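Beta-N-acetylglucosaminidase-like protein Glycoside hydrolase family 20 (PDB 6YHH) probably acts as a family 20 beta-N-acetylhexosaminidase, removing terminal N-acetylglucosamine units during bacterial chitin breakdown. Local coordinates at residues 418-423 with 468-473; 523-528 with 554-559; 562-567 with 661-666. All blocks are in the same frame, centred on the assembly; numbering follows the deposited sequence. Where two conformers were deposited one is given.

Interaction 1: 418-423 with 468-473; sequences YPVASH and TAAIAE
Two short runs of helix come side by side, with the CA atoms of His423 and Ile471 6.3 Å apart and those of Val420 and Ala470 7.3 Å apart. At Ala470 the small methyl leaves room for Val420: its CB points to the other helix and meets Val420 CG2 at 3.6 Å. In Val420 a chi1 of 69° sets CG1 between N and the carbonyl carbon and leaves CG2, the touching branch, anti to the backbone N. One turn on, His423 presents its aliphatic part. Its CB rests on Ile471 CG1 at 3.7 Å, and Ile471 CD1 reaches CB and, more distantly, CG. An extended second torsion (chi2 170°) carries that terminal methyl forward, although the CB of Ile471 does not itself face the partner helix. The imidazole keeps its ND1 for the carbonyl O of Gly411, while CB and CG face Ile471. All four touching residues are buried. They pack helices that follow two neighbouring parallel strands of the TIM barrel, 406-408 and 443-450; Ile471 also lies on Ala448 of the latter strand, and Met487 of helix 484-497 packs against both Val420 and Ala470.

Interaction 2: 523-528 with 554-559; sequences KSVNEF and TLFADA
Next to Phe556, which meets Val525 and Phe528, Asp558 N bonds to Leu555 O at 2.9 Å, the shortest polar bond of the turn. The carboxylate of Asp558 turns back to the start of the same turn, where OD2 offers its anti lone pair to Leu555 N at 3.0 Å in a nearly straight bond (164°). Its OD1 pairs with Arg540, so both oxygens of this buried acid have a partner. From that braced turn Phe556 reaches across, its ring carbon CG anti to the backbone N (chi1 -167°). Val525 CG2 comes to the edge of the ring, 3.8 Å from Phe556 CE1, and Val525 O lies in the ring plane at the same edge. Phe528 CD2 approaches obliquely, 3.6 Å from Phe556 CZ. The two phenyl planes are tilted by only 27° but slid apart, with centroids 5.8 Å from each other, so they scarcely overlap. A long flat residue suits position 556 because the CA atoms of Val525 and Phe556 are 8.8 Å apart, while branched Val525 fills the space beside the ring. Leu513, Leu603, Leu619 and Leu623 pack on Val525 or Phe528, and Ile616 on Phe556: an aromatic and aliphatic core between helices 507-517, 583-607 and 617-634 of the C-terminal helical region beyond the barrel.

Interaction 3: 562-567 with 661-666; sequences PDAKDS and ELSVYE
No ring or other flat side chain takes part where Ser567 meets Ser663 and Val664; the groups are small, and a hydroxyl pair stands at their centre. Ser567 OG donates to Ser663 OG at 2.7 Å, a short bond between two compact residues whose size lets the backbones come close: the CA atoms of Ser567 and Val664 are only 5.1 Å apart. Ser663 OG, placed between its own backbone N and carbonyl carbon (chi1 57°), also lies 3.2 Å from Ser567 CB and 3.7 Å from Ala564 CB, so the hydroxyl nestles against methyl and methylene carbons. It bonds onward to Glu533 OE2, an oxygen that Ala564 N also binds; the acid thereby joins the N-cap residue of helix 565-579 to Ser663. Here the first turn of that helix docks against the loop leaving strand 660-662, which pairs antiparallel with 532-534, just before the chain turns into the last helix, 665-671. Val664 CG1 packs alongside, 3.6 Å from Ser567 CA and 3.4 Å from Ser567 OG. An alanine in place of Ser567 is likely to leave Ser663 OG without its donor and Val664 CG1 beside a small gap. Phe570 and Leu623 also pack on Val664.

Overall arrangement
Followed from the N terminus, the three contacts close successive loops, none nesting in or crossing another. Interaction 1 closes a 44-residue loop within the barrel domain, interaction 2 a shorter one of 25 residues beyond it, and interaction 3 the longest, 93 mostly helical residues that bring the C-terminal end back to helix 565-579. Although separate in sequence, interaction 3 touches both others, while 1 and 2 stay about 11 Å apart at their nearest atoms. Interactions 1 and 3 are joined by a probable hydrogen bond of 2.8 Å from Val420 N to Asp563 OD2, linking barrel and C-terminal region. Interactions 2 and 3 touch where Phe528 CZ meets Leu662 CD2 at 3.9 Å.

Interaction 1: 418-423 with 468-473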
ATOM      1  N   TYR A 418     -12.809  18.398  -9.899  1.00  7.68           N
ATOM      2  CA  TYR A 418     -13.558  19.628  -9.435  1.00  7.93           C
ATOM      3  C   TYR A 418     -13.429  19.839  -7.937  1.00  7.82           C
ATOM      4  O   TYR A 418     -13.155  18.940  -7.144  1.00  7.57           O
ATOM      5  CB  TYR A 418     -15.024  19.476  -9.839  1.00  8.84           C
ATOM      6  CG  TYR A 418     -15.356  19.292 -11.302  1.00  9.01           C
ATOM      7  CD1 TYR A 418     -14.762  20.031 -12.272  1.00 10.22           C
ATOM      8  CD2 TYR A 418     -16.354  18.411 -11.699  1.00 10.26           C
ATOM      9  CE1 TYR A 418     -15.095  19.928 -13.588  1.00 11.84           C
ATOM     10  CE2 TYR A 418     -16.711  18.287 -13.022  1.00 11.37           C
ATOM     11  CZ  TYR A 418     -16.086  19.030 -13.967  1.00 11.36           C
ATOM     12  OH  TYR A 418     -16.450  18.937 -15.314  1.00 14.37           O
ATOM     13  N   PRO A 419     -13.664  21.097  -7.505  1.00  8.22           N
ATOM     14  CA  PRO A 419     -13.620  21.385  -6.071  1.00  8.34           C
ATOM     15  C   PRO A 419     -14.660  20.605  -5.279  1.00  8.19           C
ATOM     16  O   PRO A 419     -15.769  20.330  -5.816  1.00  8.84           O
ATOM     17  CB  PRO A 419     -13.936  22.888  -6.013  1.00  8.76           C
ATOM     18  CG  PRO A 419     -13.734  23.379  -7.400  1.00  8.94           C
ATOM     19  CD  PRO A 419     -14.057  22.229  -8.337  1.00  9.09           C
ATOM     20  N   VAL A 420     -14.322  20.294  -4.028  1.00  7.59           N
ATOM     21  CA  VAL A 420     -15.193  19.518  -3.160  1.00  8.67           C
ATOM     22  C   VAL A 420     -16.604  20.129  -3.064  1.00  8.67           C
ATOM     23  O   VAL A 420     -17.581  19.410  -3.020  1.00  8.82           O
ATOM     24  CB  VAL A 420     -14.583  19.194  -1.815  1.00  9.21           C
ATOM     25  CG1 VAL A 420     -14.446  20.503  -0.949  1.00  8.95           C
ATOM     26  CG2 VAL A 420     -15.355  18.160  -1.056  1.00 10.05           C
ATOM     27  N   ALA A 421     -16.713  21.460  -2.988  1.00  8.34           N
ATOM     28  CA  ALA A 421     -18.052  22.032  -2.820  1.00  9.38           C
ATOM     29  C   ALA A 421     -18.991  21.747  -3.961  1.00 10.94           C
ATOM     30  O   ALA A 421     -20.166  21.617  -3.720  1.00 13.02           O
ATOM     31  CB  ALA A 421     -17.932  23.535  -2.627  1.00  9.50           C
ATOM     32  N   SER A 422     -18.483  21.580  -5.197  1.00 10.68           N
ATOM     33  CA  SER A 422     -19.370  21.220  -6.301  0.50 10.74           C
ATOM     34  C   SER A 422     -20.007  19.838  -6.063  1.00 12.25           C
ATOM     35  O   SER A 422     -21.177  19.653  -6.390  1.00 13.57           O
ATOM     36  CB  SER A 422     -18.653  21.208  -7.649  0.50 10.72           C
ATOM     37  OG  SER A 422     -17.758  20.127  -7.672  0.50  9.14           O
ATOM     38  N   HIS A 423     -19.280  18.903  -5.471  1.00  9.77           N
ATOM     39  CA  HIS A 423     -19.835  17.618  -5.138  1.00  9.88           C
ATOM     40  C   HIS A 423     -20.731  17.618  -3.869  1.00  9.96           C
ATOM     41  O   HIS A 423     -21.768  16.972  -3.846  1.00  9.87           O
ATOM     42  CB  HIS A 423     -18.676  16.579  -5.010  1.00  9.93           C
ATOM     43  CG  HIS A 423     -17.853  16.502  -6.219  1.00  9.65           C
ATOM     44  ND1 HIS A 423     -18.380  16.219  -7.455  1.00 10.19           N
ATOM     45  CD2 HIS A 423     -16.510  16.566  -6.384  1.00  9.85           C
ATOM     46  CE1 HIS A 423     -17.401  16.196  -8.343  1.00  9.45           C
ATOM     47  NE2 HIS A 423     -16.268  16.410  -7.719  1.00  9.77           N
ATOM     48  N   THR A 468     -14.802  12.095  -1.599  1.00  7.92           N
ATOM     49  CA  THR A 468     -15.895  11.162  -1.502  1.00  8.17           C
ATOM     50  C   THR A 468     -16.513  11.111  -0.081  1.00  8.22           C
ATOM     51  O   THR A 468     -17.649  10.718   0.077  1.00  8.97           O
ATOM     52  CB  THR A 468     -15.462   9.804  -2.036  1.00  8.93           C
ATOM     53  OG1 THR A 468     -15.056  10.049  -3.408  1.00  9.60           O
ATOM     54  CG2 THR A 468     -16.579   8.789  -1.964  1.00 10.69           C
ATOM     55  N   ALA A 469     -15.739  11.555   0.911  1.00  8.41           N
ATOM     56  CA  ALA A 469     -16.264  11.646   2.303  1.00  8.52           C
ATOM     57  C   ALA A 469     -17.310  12.722   2.419  1.00  8.69           C
ATOM     58  O   ALA A 469     -18.321  12.524   3.093  1.00  8.92           O
ATOM     59  CB  ALA A 469     -15.158  11.747   3.321  1.00  7.95           C
ATOM     60  N   ALA A 470     -17.130  13.845   1.698  1.00  8.67           N
ATOM     61  CA  ALA A 470     -18.157  14.879   1.616  1.00  9.17           C
ATOM     62  C   ALA A 470     -19.401  14.388   0.860  1.00  9.64           C
ATOM     63  O   ALA A 470     -20.512  14.660   1.244  1.00  9.93           O
ATOM     64  CB  ALA A 470     -17.578  16.150   1.026  1.00 10.07           C
ATOM     65  N   ILE A 471     -19.190  13.597  -0.208  1.00  8.31           N
ATOM     66  CA  ILE A 471     -20.270  12.995  -0.903  1.00  8.94           C
ATOM     67  C   ILE A 471     -21.026  12.030   0.022  1.00  8.35           C
ATOM     68  O   ILE A 471     -22.297  12.024  -0.002  1.00  8.62           O
ATOM     69  CB  ILE A 471     -19.800  12.315  -2.193  1.00  8.43           C
ATOM     70  CG1 ILE A 471     -19.290  13.388  -3.150  1.00  9.24           C
ATOM     71  CG2 ILE A 471     -20.895  11.465  -2.838  1.00  8.56           C
ATOM     72  CD1 ILE A 471     -18.565  12.822  -4.364  1.00  9.01           C
ATOM     73  N   ALA A 472     -20.314  11.260   0.831  1.00  8.07           N
ATOM     74  CA  ALA A 472     -20.942  10.364   1.783  1.00  9.61           C
ATOM     75  C   ALA A 472     -21.888  11.143   2.660  1.00  8.14           C
ATOM     76  O   ALA A 472     -22.972  10.661   3.001  1.00  8.71           O
ATOM     77  CB  ALA A 472     -19.924   9.583   2.596  1.00  9.68           C
ATOM     78  N   GLU A 473     -21.435  12.324   3.120  1.00  8.38           N
ATOM     79  CA  GLU A 473     -22.321  13.145   3.971  1.00  9.22           C
ATOM     80  C   GLU A 473     -23.578  13.598   3.227  1.00  9.82           C
ATOM     81  O   GLU A 473     -24.743  13.491   3.738  1.00  9.44           O
ATOM     82  CB  GLU A 473     -21.596  14.325   4.545  1.00  9.47           C
ATOM     83  CG  GLU A 473     -22.542  15.314   5.239  1.00 10.12           C
ATOM     84  CD  GLU A 473     -21.803  16.098   6.283  1.00  9.89           C
ATOM     85  OE1 GLU A 473     -21.516  17.297   6.072  1.00 11.57           O
ATOM     86  OE2 GLU A 473     -21.368  15.453   7.290  1.00 10.31           O
TER

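Interaction 2: 523-528 with 554-559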
ATOM      1  N   LYS A 523      10.477  19.706   0.911  1.00 10.20           N
ATOM      2  CA  LYS A 523       9.702  20.792   1.507  1.00 11.92           C
ATOM      3  C   LYS A 523       9.150  21.817   0.489  1.00 11.24           C
ATOM      4  O   LYS A 523       7.944  22.109   0.522  1.00 11.31           O
ATOM      5  CB  LYS A 523      10.493  21.509   2.566  1.00 14.76           C
ATOM      6  CG  LYS A 523       9.765  22.703   3.232  1.00 20.63           C
ATOM      7  CD  LYS A 523      10.627  23.274   4.373  1.00 26.68           C
ATOM      8  CE  LYS A 523       9.949  24.267   5.313  1.00 32.25           C
ATOM      9  NZ  LYS A 523       9.866  25.623   4.691  1.00 31.85           N
ATOM     10  N   SER A 524       9.996  22.347  -0.380  1.00 10.33           N
ATOM     11  CA  SER A 524       9.554  23.390  -1.311  1.00 11.23           C
ATOM     12  C   SER A 524       8.564  22.873  -2.338  1.00 10.84           C
ATOM     13  O   SER A 524       7.597  23.559  -2.692  1.00 10.81           O
ATOM     14  CB  SER A 524      10.758  24.000  -1.984  1.00 13.24           C
ATOM     15  OG  SER A 524      11.438  24.673  -0.953  1.00 17.85           O
ATOM     16  N   VAL A 525       8.780  21.636  -2.802  1.00 10.20           N
ATOM     17  CA  VAL A 525       7.818  21.085  -3.778  1.00 10.31           C
ATOM     18  C   VAL A 525       6.486  20.741  -3.138  1.00  9.31           C
ATOM     19  O   VAL A 525       5.436  20.977  -3.706  1.00  8.69           O
ATOM     20  CB  VAL A 525       8.440  19.930  -4.584  1.00 13.12           C
ATOM     21  CG1 VAL A 525       8.742  18.730  -3.790  1.00 17.66           C
ATOM     22  CG2 VAL A 525       7.530  19.582  -5.733  1.00 14.11           C
ATOM     23  N   ASN A 526       6.514  20.248  -1.908  1.00  9.29           N
ATOM     24  CA  ASN A 526       5.272  20.034  -1.156  1.00  8.92           C
ATOM     25  C   ASN A 526       4.522  21.343  -0.912  1.00  8.62           C
ATOM     26  O   ASN A 526       3.310  21.443  -1.135  1.00  8.60           O
ATOM     27  CB  ASN A 526       5.618  19.344   0.151  1.00 10.85           C
ATOM     28  CG  ASN A 526       4.373  18.907   0.905  1.00 13.62           C
ATOM     29  OD1 ASN A 526       3.510  18.168   0.401  1.00 13.97           O
ATOM     30  ND2 ASN A 526       4.250  19.448   2.129  1.00 20.48           N
ATOM     31  N   GLU A 527       5.249  22.380  -0.505  1.00  8.90           N
ATOM     32  CA  GLU A 527       4.572  23.666  -0.352  1.00  9.43           C
ATOM     33  C   GLU A 527       3.993  24.180  -1.628  1.00  9.18           C
ATOM     34  O   GLU A 527       2.916  24.829  -1.649  1.00  9.94           O
ATOM     35  CB  GLU A 527       5.526  24.724   0.291  1.00 11.98           C
ATOM     36  CG  GLU A 527       5.930  24.327   1.683  1.00 14.31           C
ATOM     37  CD  GLU A 527       7.067  25.140   2.264  1.00 23.91           C
ATOM     38  OE1 GLU A 527       7.871  25.735   1.527  1.00 26.97           O
ATOM     39  OE2 GLU A 527       7.183  25.098   3.540  1.00 29.54           O
ATOM     40  N   PHE A 528       4.673  23.962  -2.744  1.00  8.75           N
ATOM     41  CA  PHE A 528       4.119  24.409  -4.043  1.00  9.04           C
ATOM     42  C   PHE A 528       2.848  23.586  -4.414  1.00  8.71           C
ATOM     43  O   PHE A 528       1.932  24.152  -5.025  1.00  7.67           O
ATOM     44  CB  PHE A 528       5.145  24.336  -5.167  1.00  9.11           C
ATOM     45  CG  PHE A 528       4.801  25.228  -6.349  1.00  9.36           C
ATOM     46  CD1 PHE A 528       4.581  26.610  -6.161  1.00 10.63           C
ATOM     47  CD2 PHE A 528       4.715  24.743  -7.622  1.00 10.47           C
ATOM     48  CE1 PHE A 528       4.169  27.391  -7.232  1.00 10.47           C
ATOM     49  CE2 PHE A 528       4.346  25.529  -8.698  1.00  9.80           C
ATOM     50  CZ  PHE A 528       4.088  26.879  -8.494  1.00 11.04           C
ATOM     51  N   THR A 554       3.535   9.851 -12.239  1.00  7.60           N
ATOM     52  CA  THR A 554       4.482  10.078 -11.138  1.00  8.13           C
ATOM     53  C   THR A 554       5.034  11.507 -11.102  1.00  8.19           C
ATOM     54  O   THR A 554       6.136  11.756 -10.572  1.00  8.27           O
ATOM     55  CB  THR A 554       5.642   9.086 -11.325  1.00  8.05           C
ATOM     56  OG1 THR A 554       6.165   9.299 -12.621  1.00  8.42           O
ATOM     57  CG2 THR A 554       5.203   7.620 -11.162  1.00  8.61           C
ATOM     58  N   LEU A 555       4.269  12.442 -11.644  1.00  7.90           N
ATOM     59  CA  LEU A 555       4.767  13.778 -11.919  1.00  7.31           C
ATOM     60  C   LEU A 555       3.989  14.775 -11.105  1.00  6.90           C
ATOM     61  O   LEU A 555       3.100  14.423 -10.325  1.00  7.04           O
ATOM     62  CB  LEU A 555       4.690  14.046 -13.408  1.00  7.90           C
ATOM     63  CG  LEU A 555       5.493  13.117 -14.356  1.00  9.15           C
ATOM     64  CD1 LEU A 555       5.423  13.623 -15.805  1.00 10.64           C
ATOM     65  CD2 LEU A 555       6.933  12.979 -13.888  1.00 10.07           C
ATOM     66  N   PHE A 556       4.310  16.076 -11.294  1.00  7.19           N
ATOM     67  CA  PHE A 556       3.718  17.048 -10.374  1.00  7.61           C
ATOM     68  C   PHE A 556       2.208  17.076 -10.320  1.00  6.89           C
ATOM     69  O   PHE A 556       1.628  17.188  -9.231  1.00  7.56           O
ATOM     70  CB  PHE A 556       4.225  18.431 -10.697  1.00  7.62           C
ATOM     71  CG  PHE A 556       3.937  19.481  -9.624  1.00  7.85           C
ATOM     72  CD1 PHE A 556       4.550  19.437  -8.393  1.00  8.17           C
ATOM     73  CD2 PHE A 556       3.039  20.477  -9.900  1.00  8.59           C
ATOM     74  CE1 PHE A 556       4.259  20.418  -7.453  1.00  8.55           C
ATOM     75  CE2 PHE A 556       2.716  21.442  -8.972  1.00  9.21           C
ATOM     76  CZ  PHE A 556       3.348  21.413  -7.754  1.00  8.59           C
ATOM     77  N   ALA A 557       1.528  16.953 -11.440  1.00  6.80           N
ATOM     78  CA  ALA A 557       0.061  16.957 -11.430  1.00  6.53           C
ATOM     79  C   ALA A 557      -0.537  15.826 -10.581  1.00  6.99           C
ATOM     80  O   ALA A 557      -1.583  15.997  -9.969  1.00  7.06           O
ATOM     81  CB  ALA A 557      -0.497  16.876 -12.832  1.00  6.58           C
ATOM     82  N   ASP A 558       0.197  14.701 -10.530  1.00  6.76           N
ATOM     83  CA  ASP A 558      -0.226  13.530  -9.770  1.00  7.20           C
ATOM     84  C   ASP A 558      -0.097  13.704  -8.282  1.00  7.55           C
ATOM     85  O   ASP A 558      -0.782  13.028  -7.556  1.00  7.74           O
ATOM     86  CB  ASP A 558       0.551  12.321 -10.277  1.00  7.14           C
ATOM     87  CG  ASP A 558       0.420  12.222 -11.748  1.00  7.59           C
ATOM     88  OD1 ASP A 558      -0.763  12.065 -12.200  1.00  7.92           O
ATOM     89  OD2 ASP A 558       1.412  12.319 -12.476  1.00  8.35           O
ATOM     90  N   ALA A 559       0.731  14.659  -7.817  1.00  6.94           N
ATOM     91  CA  ALA A 559       0.836  15.041  -6.415  1.00  7.90           C
ATOM     92  C   ALA A 559      -0.084  16.129  -5.985  1.00  9.15           C
ATOM     93  O   ALA A 559      -0.301  16.333  -4.790  1.00  9.28           O
ATOM     94  CB  ALA A 559       2.297  15.500  -6.159  1.00  7.94           C
TER

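Interaction 3: 562-567 with 661-666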
ATOM      1  N   PRO A 562      -7.500  19.082  -5.895  1.00  8.93           N
ATOM      2  CA  PRO A 562      -8.328  20.305  -5.744  1.00  9.02           C
ATOM      3  C   PRO A 562      -8.366  20.792  -4.307  1.00  9.66           C
ATOM      4  O   PRO A 562      -7.840  20.142  -3.411  1.00  8.92           O
ATOM      5  CB  PRO A 562      -9.744  19.855  -6.139  1.00  9.70           C
ATOM      6  CG  PRO A 562      -9.626  18.405  -6.512  1.00 10.50           C
ATOM      7  CD  PRO A 562      -8.312  17.887  -6.134  1.00 11.52           C
ATOM      8  N   ASP A 563      -8.881  21.999  -4.130  1.00  9.77           N
ATOM      9  CA  ASP A 563      -8.999  22.629  -2.793  1.00 10.15           C
ATOM     10  C   ASP A 563      -7.616  22.723  -2.140  1.00  9.56           C
ATOM     11  O   ASP A 563      -7.397  22.378  -0.957  1.00 10.38           O
ATOM     12  CB  ASP A 563     -10.015  21.861  -1.926  1.00 10.64           C
ATOM     13  CG  ASP A 563     -11.392  21.831  -2.550  1.00 10.89           C
ATOM     14  OD1 ASP A 563     -12.039  22.875  -2.570  1.00  9.74           O
ATOM     15  OD2 ASP A 563     -11.757  20.730  -3.103  1.00 11.39           O
ATOM     16  N   ALA A 564      -6.637  23.182  -2.920  1.00 10.00           N
ATOM     17  CA  ALA A 564      -5.270  23.255  -2.387  1.00  9.75           C
ATOM     18  C   ALA A 564      -5.235  24.093  -1.097  1.00 10.12           C
ATOM     19  O   ALA A 564      -5.759  25.214  -1.089  1.00  9.05           O
ATOM     20  CB  ALA A 564      -4.403  23.921  -3.455  1.00 10.28           C
ATOM     21  N   LYS A 565      -4.585  23.593  -0.040  1.00  9.71           N
ATOM     22  CA  LYS A 565      -4.862  24.200   1.290  1.00 11.94           C
ATOM     23  C   LYS A 565      -4.377  25.605   1.402  1.00 10.99           C
ATOM     24  O   LYS A 565      -5.036  26.435   2.034  1.00 10.87           O
ATOM     25  CB  LYS A 565      -4.353  23.356   2.407  1.00 15.88           C
ATOM     26  CG  LYS A 565      -2.939  23.177   2.615  1.00 17.38           C
ATOM     27  CD  LYS A 565      -2.634  22.277   3.871  1.00 22.43           C
ATOM     28  N   ASP A 566      -3.217  25.911   0.811  1.00 10.68           N
ATOM     29  CA  ASP A 566      -2.731  27.312   0.989  1.00 11.47           C
ATOM     30  C   ASP A 566      -3.499  28.296   0.127  1.00 11.48           C
ATOM     31  O   ASP A 566      -3.664  29.432   0.482  1.00 10.71           O
ATOM     32  CB  ASP A 566      -1.248  27.424   0.710  1.00 12.77           C
ATOM     33  CG  ASP A 566      -0.395  26.906   1.814  1.00 16.90           C
ATOM     34  OD1 ASP A 566      -0.883  26.424   2.918  1.00 18.90           O
ATOM     35  OD2 ASP A 566       0.877  26.968   1.652  1.00 18.74           O
ATOM     36  N   SER A 567      -3.984  27.841  -1.057  1.00 10.56           N
ATOM     37  CA  SER A 567      -4.890  28.647  -1.866  1.00 10.07           C
ATOM     38  C   SER A 567      -6.124  29.028  -1.056  1.00 11.42           C
ATOM     39  O   SER A 567      -6.536  30.177  -1.084  1.00 11.81           O
ATOM     40  CB  SER A 567      -5.333  27.944  -3.123  1.00 10.50           C
ATOM     41  OG  SER A 567      -4.152  27.679  -3.913  1.00 10.07           O
ATOM     42  N   GLU A 661      -2.794  24.173 -12.417  1.00  8.87           N
ATOM     43  CA  GLU A 661      -3.090  25.570 -12.355  1.00  8.63           C
ATOM     44  C   GLU A 661      -2.842  26.103 -10.967  1.00  8.80           C
ATOM     45  O   GLU A 661      -2.923  25.416  -9.964  1.00  8.73           O
ATOM     46  CB  GLU A 661      -4.530  25.801 -12.762  1.00  8.73           C
ATOM     47  CG  GLU A 661      -5.594  25.245 -11.831  1.00  9.60           C
ATOM     48  CD  GLU A 661      -6.986  25.219 -12.390  1.00  9.99           C
ATOM     49  OE1 GLU A 661      -7.130  25.300 -13.621  1.00 10.35           O
ATOM     50  OE2 GLU A 661      -7.965  25.059 -11.604  1.00 10.50           O
ATOM     51  N   LEU A 662      -2.506  27.391 -10.922  1.00  8.97           N
ATOM     52  CA  LEU A 662      -2.412  28.118  -9.661  1.00  8.89           C
ATOM     53  C   LEU A 662      -3.779  28.583  -9.163  1.00  9.37           C
ATOM     54  O   LEU A 662      -4.455  29.360  -9.829  1.00 11.20           O
ATOM     55  CB  LEU A 662      -1.493  29.371  -9.799  1.00  9.25           C
ATOM     56  CG  LEU A 662       0.005  29.139  -9.914  1.00 10.36           C
ATOM     57  CD1 LEU A 662       0.708  30.419 -10.421  1.00 11.30           C
ATOM     58  CD2 LEU A 662       0.582  28.638  -8.611  1.00 11.00           C
ATOM     59  N   SER A 663      -4.231  28.044  -8.045  1.00  8.41           N
ATOM     60  CA  SER A 663      -5.588  28.304  -7.600  1.00  9.58           C
ATOM     61  C   SER A 663      -5.668  29.473  -6.637  1.00  9.63           C
ATOM     62  O   SER A 663      -6.654  29.685  -5.985  1.00 11.43           O
ATOM     63  CB  SER A 663      -6.201  27.024  -7.019  1.00  9.05           C
ATOM     64  OG  SER A 663      -5.417  26.517  -5.947  1.00  8.52           O
ATOM     65  N   VAL A 664      -4.605  30.250  -6.627  1.00 10.58           N
ATOM     66  CA  VAL A 664      -4.569  31.599  -6.013  1.00 10.61           C
ATOM     67  C   VAL A 664      -4.776  32.701  -7.027  1.00 12.58           C
ATOM     68  O   VAL A 664      -4.879  33.882  -6.656  1.00 11.67           O
ATOM     69  CB  VAL A 664      -3.222  31.807  -5.269  1.00 10.95           C
ATOM     70  CG1 VAL A 664      -3.062  30.873  -4.081  1.00 11.40           C
ATOM     71  CG2 VAL A 664      -2.023  31.685  -6.182  1.00 12.04           C
ATOM     72  N   TYR A 665      -4.827  32.396  -8.323  1.00 10.89           N
ATOM     73  CA  TYR A 665      -4.994  33.406  -9.325  1.00 12.75           C
ATOM     74  C   TYR A 665      -6.183  34.361  -9.136  1.00 13.10           C
ATOM     75  O   TYR A 665      -5.999  35.639  -9.178  1.00 15.02           O
ATOM     76  CB  TYR A 665      -5.049  32.800 -10.738  1.00 13.04           C
ATOM     77  CG  TYR A 665      -5.562  33.774 -11.717  1.00 13.96           C
ATOM     78  CD1 TYR A 665      -4.744  34.811 -12.155  1.00 14.84           C
ATOM     79  CD2 TYR A 665      -6.868  33.683 -12.178  1.00 17.46           C
ATOM     80  CE1 TYR A 665      -5.231  35.738 -13.046  1.00 16.80           C
ATOM     81  CE2 TYR A 665      -7.360  34.579 -13.096  1.00 19.06           C
ATOM     82  CZ  TYR A 665      -6.532  35.593 -13.531  1.00 18.80           C
ATOM     83  OH  TYR A 665      -7.022  36.549 -14.456  1.00 26.18           O
ATOM     84  N   GLU A 666      -7.357  33.789  -8.852  1.00 13.68           N
ATOM     85  CA  GLU A 666      -8.569  34.648  -8.699  1.00 14.53           C
ATOM     86  C   GLU A 666      -8.390  35.697  -7.587  1.00 14.73           C
ATOM     87  O   GLU A 666      -8.755  36.847  -7.788  1.00 14.78           O
ATOM     88  CB  GLU A 666      -9.824  33.860  -8.483  1.00 16.81           C
ATOM     89  CG  GLU A 666     -10.216  33.019  -9.709  1.00 17.98           C
ATOM     90  CD  GLU A 666     -10.623  33.830 -10.968  1.00 22.78           C
ATOM     91  OE1 GLU A 666     -10.948  35.062 -10.909  1.00 23.02           O
ATOM     92  OE2 GLU A 666     -10.609  33.229 -12.079  1.00 27.54           O
TER